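Local coordinates for sugar phosphate isomerase/epimerase (Parabacteroides distasonis, PDB 3OBE), which probably works as a sugar isomerase or epimerase built on a xylose isomerase-like TIM barrel, its precise substrate not being established, at residues G63-Y68 / T120-E125; V128-Q133 / K212-L217. All coordinates share one frame; numbering follows the deposited sequence.

Interaction 1: G63-Y68 / T120-E125; sequences GKFGDY and TDIHAE
The loop 63-68 passes 120-125, part of helix 109-126, most closely at G63 and I122, whose CA atoms are 6.6 Å apart. G63, with a positive phi of 72°, brings its bare backbone close to I122. I122 CG2 packs 3.4 Å from G63 O. The same methyl approaches the ring of F65 obliquely, with I122 CG2 3.9 Å from F65 CE1. With CG1 beside the backbone N of I122 (chi1 -67°), CG2 is anti to that N and is the branch that meets both G63 O and F65.

F65 also meets H123 in an offset edge-to-face (T-shaped) stack. The ring centroids of F65 and H123 are 5.4 Å apart and the planes stand at 78°. The CE2-CZ edge of F65 is turned to one face of the imidazole. F65 CE2 is 3.7 Å from H123 NE2.

The contact ties the loop between strand 52-55 and helix 78-87 to the helix that joins the next two strands, 91-95 and 130-133, of the beta-alpha barrel.

Both imidazole nitrogens are held. H123 ND1 bonds to A119 O, one turn back in the helix, and NE2 bonds to S95 OG. These two bonds fix the rotation of the ring that F65 meets. A serine in place of F65 would probably open a gap beside I122 CG2 and take from H123 the ring edge set against its face, although Y58 also meets this imidazole. On the loop side, backbone bonds to I76 hold F65 in position.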
loop_
_atom_site.group_PDB
_atom_site.type_symbol
_atom_site.label_atom_id
_atom_site.label_comp_id
_atom_site.label_asym_id
_atom_site.label_seq_id
_atom_site.Cartn_x
_atom_site.Cartn_y
_atom_site.Cartn_z
ATOM N N GLY A 63 -8.779 -10.054 15.906
ATOM C CA GLY A 63 -9.100 -10.243 14.512
ATOM C C GLY A 63 -10.038 -9.210 13.900
ATOM O O GLY A 63 -10.500 -9.396 12.775
ATOM N N LYS A 64 -10.285 -8.111 14.613
ATOM C CA LYS A 64 -11.165 -7.049 14.119
ATOM C C LYS A 64 -10.324 -5.847 13.692
ATOM O O LYS A 64 -9.084 -5.867 13.824
ATOM C CB LYS A 64 -12.197 -6.691 15.199
ATOM C CG LYS A 64 -13.147 -7.811 15.442
ATOM C CD LYS A 64 -14.301 -7.365 16.277
ATOM C CE LYS A 64 -15.100 -8.514 16.775
ATOM N NZ LYS A 64 -16.105 -8.002 17.763
ATOM N N PHE A 65 -10.989 -4.836 13.131
ATOM C CA PHE A 65 -10.329 -3.656 12.605
ATOM C C PHE A 65 -10.844 -2.467 13.379
ATOM O O PHE A 65 -12.050 -2.360 13.620
ATOM C CB PHE A 65 -10.659 -3.463 11.097
ATOM C CG PHE A 65 -10.211 -4.625 10.231
ATOM C CD1 PHE A 65 -10.992 -5.768 10.115
ATOM C CD2 PHE A 65 -8.988 -4.597 9.615
ATOM C CE1 PHE A 65 -10.563 -6.841 9.375
ATOM C CE2 PHE A 65 -8.539 -5.682 8.845
ATOM C CZ PHE A 65 -9.308 -6.780 8.719
ATOM N N GLY A 66 -9.948 -1.594 13.784
ATOM C CA GLY A 66 -10.369 -0.369 14.451
ATOM C C GLY A 66 -9.350 0.709 14.200
ATOM O O GLY A 66 -8.272 0.444 13.721
ATOM N N ASP A 67 -9.691 1.944 14.535
ATOM C CA ASP A 67 -8.720 3.035 14.427
ATOM C C ASP A 67 -7.750 2.945 15.597
ATOM O O ASP A 67 -7.771 1.978 16.375
ATOM C CB ASP A 67 -9.434 4.396 14.421
ATOM C CG ASP A 67 -10.078 4.746 15.786
ATOM O OD1 ASP A 67 -9.420 4.579 16.848
ATOM O OD2 ASP A 67 -11.240 5.211 15.795
ATOM N N TYR A 68 -6.936 3.981 15.753
ATOM C CA TYR A 68 -6.078 4.106 16.932
ATOM C C TYR A 68 -6.588 5.215 17.858
ATOM O O TYR A 68 -5.852 5.708 18.709
ATOM C CB TYR A 68 -4.647 4.374 16.483
ATOM C CG TYR A 68 -4.179 3.448 15.378
ATOM C CD1 TYR A 68 -4.193 2.055 15.545
ATOM C CD2 TYR A 68 -3.691 3.963 14.164
ATOM C CE1 TYR A 68 -3.743 1.189 14.508
ATOM C CE2 TYR A 68 -3.238 3.121 13.141
ATOM C CZ TYR A 68 -3.273 1.732 13.319
ATOM O OH TYR A 68 -2.824 0.925 12.293
ATOM N N THR A 120 -4.522 -13.995 7.522
ATOM C CA THR A 120 -4.982 -14.423 6.193
ATOM C C THR A 120 -6.418 -14.947 6.283
ATOM O O THR A 120 -7.258 -14.602 5.444
ATOM C CB THR A 120 -4.051 -15.487 5.610
ATOM O OG1 THR A 120 -2.725 -14.909 5.464
ATOM C CG2 THR A 120 -4.600 -16.052 4.283
ATOM N N ASP A 121 -6.703 -15.736 7.316
ATOM C CA ASP A 121 -8.059 -16.288 7.494
ATOM C C ASP A 121 -9.088 -15.135 7.563
ATOM O O ASP A 121 -10.175 -15.177 6.964
ATOM C CB ASP A 121 -8.112 -17.169 8.729
ATOM C CG ASP A 121 -7.391 -18.512 8.542
ATOM O OD1 ASP A 121 -7.119 -18.940 7.398
ATOM O OD2 ASP A 121 -7.100 -19.135 9.567
ATOM N N ILE A 122 -8.742 -14.095 8.310
ATOM C CA ILE A 122 -9.639 -12.932 8.496
ATOM C C ILE A 122 -9.758 -12.147 7.206
ATOM O O ILE A 122 -10.842 -11.731 6.828
ATOM C CB ILE A 122 -9.133 -12.021 9.627
ATOM C CG1 ILE A 122 -9.226 -12.740 10.984
ATOM C CG2 ILE A 122 -9.844 -10.630 9.635
ATOM C CD1 ILE A 122 -10.641 -12.976 11.482
ATOM N N HIS A 123 -8.651 -11.991 6.489
ATOM C CA HIS A 123 -8.665 -11.183 5.283
ATOM C C HIS A 123 -9.292 -11.943 4.119
ATOM O O HIS A 123 -9.830 -11.307 3.183
ATOM C CB HIS A 123 -7.250 -10.682 4.919
ATOM C CG HIS A 123 -6.792 -9.512 5.750
ATOM N ND1 HIS A 123 -6.398 -9.661 7.067
ATOM C CD2 HIS A 123 -6.729 -8.183 5.480
ATOM C CE1 HIS A 123 -6.089 -8.472 7.557
ATOM N NE2 HIS A 123 -6.253 -7.560 6.613
ATOM N N ALA A 124 -9.291 -13.274 4.168
ATOM C CA ALA A 124 -10.035 -14.058 3.149
ATOM C C ALA A 124 -11.530 -13.779 3.317
ATOM O O ALA A 124 -12.289 -13.568 2.337
ATOM C CB ALA A 124 -9.682 -15.548 3.261
ATOM N N GLU A 125 -11.981 -13.726 4.562
ATOM C CA GLU A 125 -13.367 -13.353 4.842
ATOM C C GLU A 125 -13.687 -11.953 4.305
ATOM O O GLU A 125 -14.785 -11.719 3.773
ATOM C CB GLU A 125 -13.650 -13.337 6.361
ATOM C CG GLU A 125 -13.637 -14.600 7.168
ATOM C CD GLU A 125 -13.865 -14.286 8.692
ATOM O OE1 GLU A 125 -13.366 -13.257 9.205
ATOM O OE2 GLU A 125 -14.571 -15.038 9.366
#

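Interaction 2: V128-Q133 / K212-L217; sequences VSCMVQ and KVMFEL
E216 OE1 is hydrogen-bonded to H96 NE2 and also packs 3.4 Å from V132 CG1. The E216 chain is extended, with CG anti to the backbone N (chi1 179°), and this carries the carboxylate across to V132. The two side chains cross at about a right angle. The other oxygen, E216 OE2, lies close to E54 OE2.

Strands 130-133 and 213-217 are not direct neighbours. Strand 165-169 lies between them in the parallel barrel sheet. Their axes come within 8.2 Å and their directions differ by 71°. With 165-169 between them, their backbones do not pair, and they meet through side chains in the barrel interior. M131 and Q133 point away, and both touch helix 109-126.

M214 is the selenomethionine that spans the apolar half of the contact. Its chain bends at chi2 (83°) and brings the methyl to C130. M214 CE is 3.9 Å from C130 SG and equally near C130 CB. V132 CG2 is a looser neighbour, 4.2 Å from M214 CE. An ethanol, probably from the crystallisation liquor, lies near C130.

V132 thus has one methyl by M214, while the other probably shields one side of a buried carboxylate that H96 holds and E54 approaches.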
loop_
_atom_site.group_PDB
_atom_site.type_symbol
_atom_site.label_atom_id
_atom_site.label_comp_id
_atom_site.label_asym_id
_atom_site.label_seq_id
_atom_site.Cartn_x
_atom_site.Cartn_y
_atom_site.Cartn_z
ATOM N N VAL A 128 -10.211 -9.398 0.388
ATOM C CA VAL A 128 -9.122 -8.617 -0.231
ATOM C C VAL A 128 -8.336 -9.424 -1.243
ATOM O O VAL A 128 -8.301 -10.664 -1.197
ATOM C CB VAL A 128 -8.121 -8.058 0.832
ATOM C CG1 VAL A 128 -8.898 -7.178 1.874
ATOM C CG2 VAL A 128 -7.280 -9.216 1.480
ATOM N N SER A 129 -7.700 -8.727 -2.164
ATOM C CA SER A 129 -6.727 -9.296 -3.068
ATOM C C SER A 129 -5.290 -9.248 -2.549
ATOM O O SER A 129 -4.479 -10.079 -2.955
ATOM C CB SER A 129 -6.757 -8.602 -4.418
ATOM O OG SER A 129 -8.024 -8.855 -5.004
ATOM N N CYS A 130 -4.980 -8.254 -1.733
ATOM C CA CYS A 130 -3.642 -8.024 -1.268
ATOM C C CYS A 130 -3.586 -7.790 0.251
ATOM O O CYS A 130 -4.476 -7.182 0.828
ATOM C CB CYS A 130 -3.045 -6.790 -1.943
ATOM S SG CYS A 130 -3.172 -6.860 -3.755
HETATM N N MSE A 131 -2.490 -8.212 0.852
HETATM C CA MSE A 131 -2.184 -7.873 2.285
HETATM C C MSE A 131 -0.779 -7.331 2.295
HETATM O O MSE A 131 0.121 -7.969 1.757
HETATM C CB MSE A 131 -2.296 -9.112 3.143
HETATM C CG MSE A 131 -3.694 -9.612 3.374
HETATM SE SE MSE A 131 -3.734 -11.485 3.971
HETATM C CE MSE A 131 -2.828 -11.263 5.678
ATOM N N VAL A 132 -0.573 -6.159 2.886
ATOM C CA VAL A 132 0.680 -5.435 2.723
ATOM C C VAL A 132 1.196 -4.986 4.084
ATOM O O VAL A 132 0.439 -4.387 4.872
ATOM C CB VAL A 132 0.460 -4.219 1.831
ATOM C CG1 VAL A 132 1.725 -3.225 1.799
ATOM C CG2 VAL A 132 0.121 -4.709 0.433
ATOM N N GLN A 133 2.471 -5.263 4.345
ATOM C CA GLN A 133 3.166 -4.729 5.487
ATOM C C GLN A 133 3.831 -3.421 5.127
ATOM O O GLN A 133 4.642 -3.402 4.218
ATOM C CB GLN A 133 4.213 -5.690 6.027
ATOM C CG GLN A 133 4.977 -5.117 7.259
ATOM C CD GLN A 133 5.730 -6.148 8.044
ATOM O OE1 GLN A 133 5.335 -7.312 8.111
ATOM N NE2 GLN A 133 6.825 -5.728 8.689
ATOM N N LYS A 212 6.056 -15.276 -4.062
ATOM C CA LYS A 212 5.574 -15.137 -2.682
ATOM C C LYS A 212 5.366 -13.665 -2.261
ATOM O O LYS A 212 4.539 -13.405 -1.452
ATOM C CB LYS A 212 6.557 -15.757 -1.707
ATOM C CG LYS A 212 6.738 -17.268 -1.857
ATOM C CD LYS A 212 7.867 -17.762 -0.951
ATOM C CE LYS A 212 8.262 -19.224 -1.208
ATOM N NZ LYS A 212 9.425 -19.632 -0.397
ATOM N N VAL A 213 6.205 -12.762 -2.760
ATOM C CA VAL A 213 6.280 -11.407 -2.290
ATOM C C VAL A 213 6.266 -10.425 -3.444
ATOM O O VAL A 213 7.054 -10.561 -4.386
ATOM C CB VAL A 213 7.572 -11.198 -1.466
ATOM C CG1 VAL A 213 7.813 -9.689 -1.120
ATOM C CG2 VAL A 213 7.523 -12.051 -0.202
HETATM N N MSE A 214 5.385 -9.415 -3.337
HETATM C CA MSE A 214 5.461 -8.269 -4.244
HETATM C C MSE A 214 5.635 -6.997 -3.410
HETATM O O MSE A 214 5.721 -7.045 -2.163
HETATM C CB MSE A 214 4.228 -8.226 -5.153
HETATM C CG MSE A 214 2.874 -8.173 -4.435
HETATM SE SE MSE A 214 2.379 -6.367 -3.891
HETATM C CE MSE A 214 0.650 -6.865 -3.134
ATOM N N PHE A 215 5.772 -5.863 -4.100
ATOM C CA PHE A 215 6.097 -4.599 -3.501
ATOM C C PHE A 215 5.049 -3.571 -3.906
ATOM O O PHE A 215 4.627 -3.509 -5.093
ATOM C CB PHE A 215 7.542 -4.157 -3.826
ATOM C CG PHE A 215 8.589 -5.043 -3.134
ATOM C CD1 PHE A 215 8.919 -6.279 -3.675
ATOM C CD2 PHE A 215 9.121 -4.708 -1.897
ATOM C CE1 PHE A 215 9.777 -7.113 -3.019
ATOM C CE2 PHE A 215 10.022 -5.565 -1.256
ATOM C CZ PHE A 215 10.326 -6.754 -1.800
ATOM N N GLU A 216 4.662 -2.781 -2.915
ATOM C CA GLU A 216 3.776 -1.614 -3.114
ATOM C C GLU A 216 4.685 -0.425 -3.090
ATOM O O GLU A 216 5.079 0.065 -2.022
ATOM C CB GLU A 216 2.709 -1.570 -2.024
ATOM C CG GLU A 216 1.709 -0.381 -2.082
ATOM C CD GLU A 216 0.620 -0.543 -1.104
ATOM O OE1 GLU A 216 0.917 -0.436 0.083
ATOM O OE2 GLU A 216 -0.567 -0.663 -1.519
ATOM N N LEU A 217 5.050 0.035 -4.271
ATOM C CA LEU A 217 6.047 1.084 -4.405
ATOM C C LEU A 217 5.434 2.415 -4.051
ATOM O O LEU A 217 4.504 2.858 -4.700
ATOM C CB LEU A 217 6.620 1.154 -5.800
ATOM C CG LEU A 217 7.670 2.236 -6.014
ATOM C CD1 LEU A 217 8.840 2.099 -4.978
ATOM C CD2 LEU A 217 8.114 2.268 -7.430
#

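Overall arrangement
The two interactions come in series along the chain, and their centres are about 16 Å apart. Interaction 1 is buried in the outer layer of the TIM barrel, about 16 Å from the centre of the chain. Interaction 2 lies inside the barrel, about 7 Å from that centre. Helix 109-126 and strand 130-133 follow each other and connect them. They also touch directly: H123 CB packs 3.7 Å from M131 SE, and T120 OG1 is 3.7 Å from M131 CE. Packing through M131 thus couples the loop-helix contact of interaction 1 to a strand whose other face lines the barrel interior.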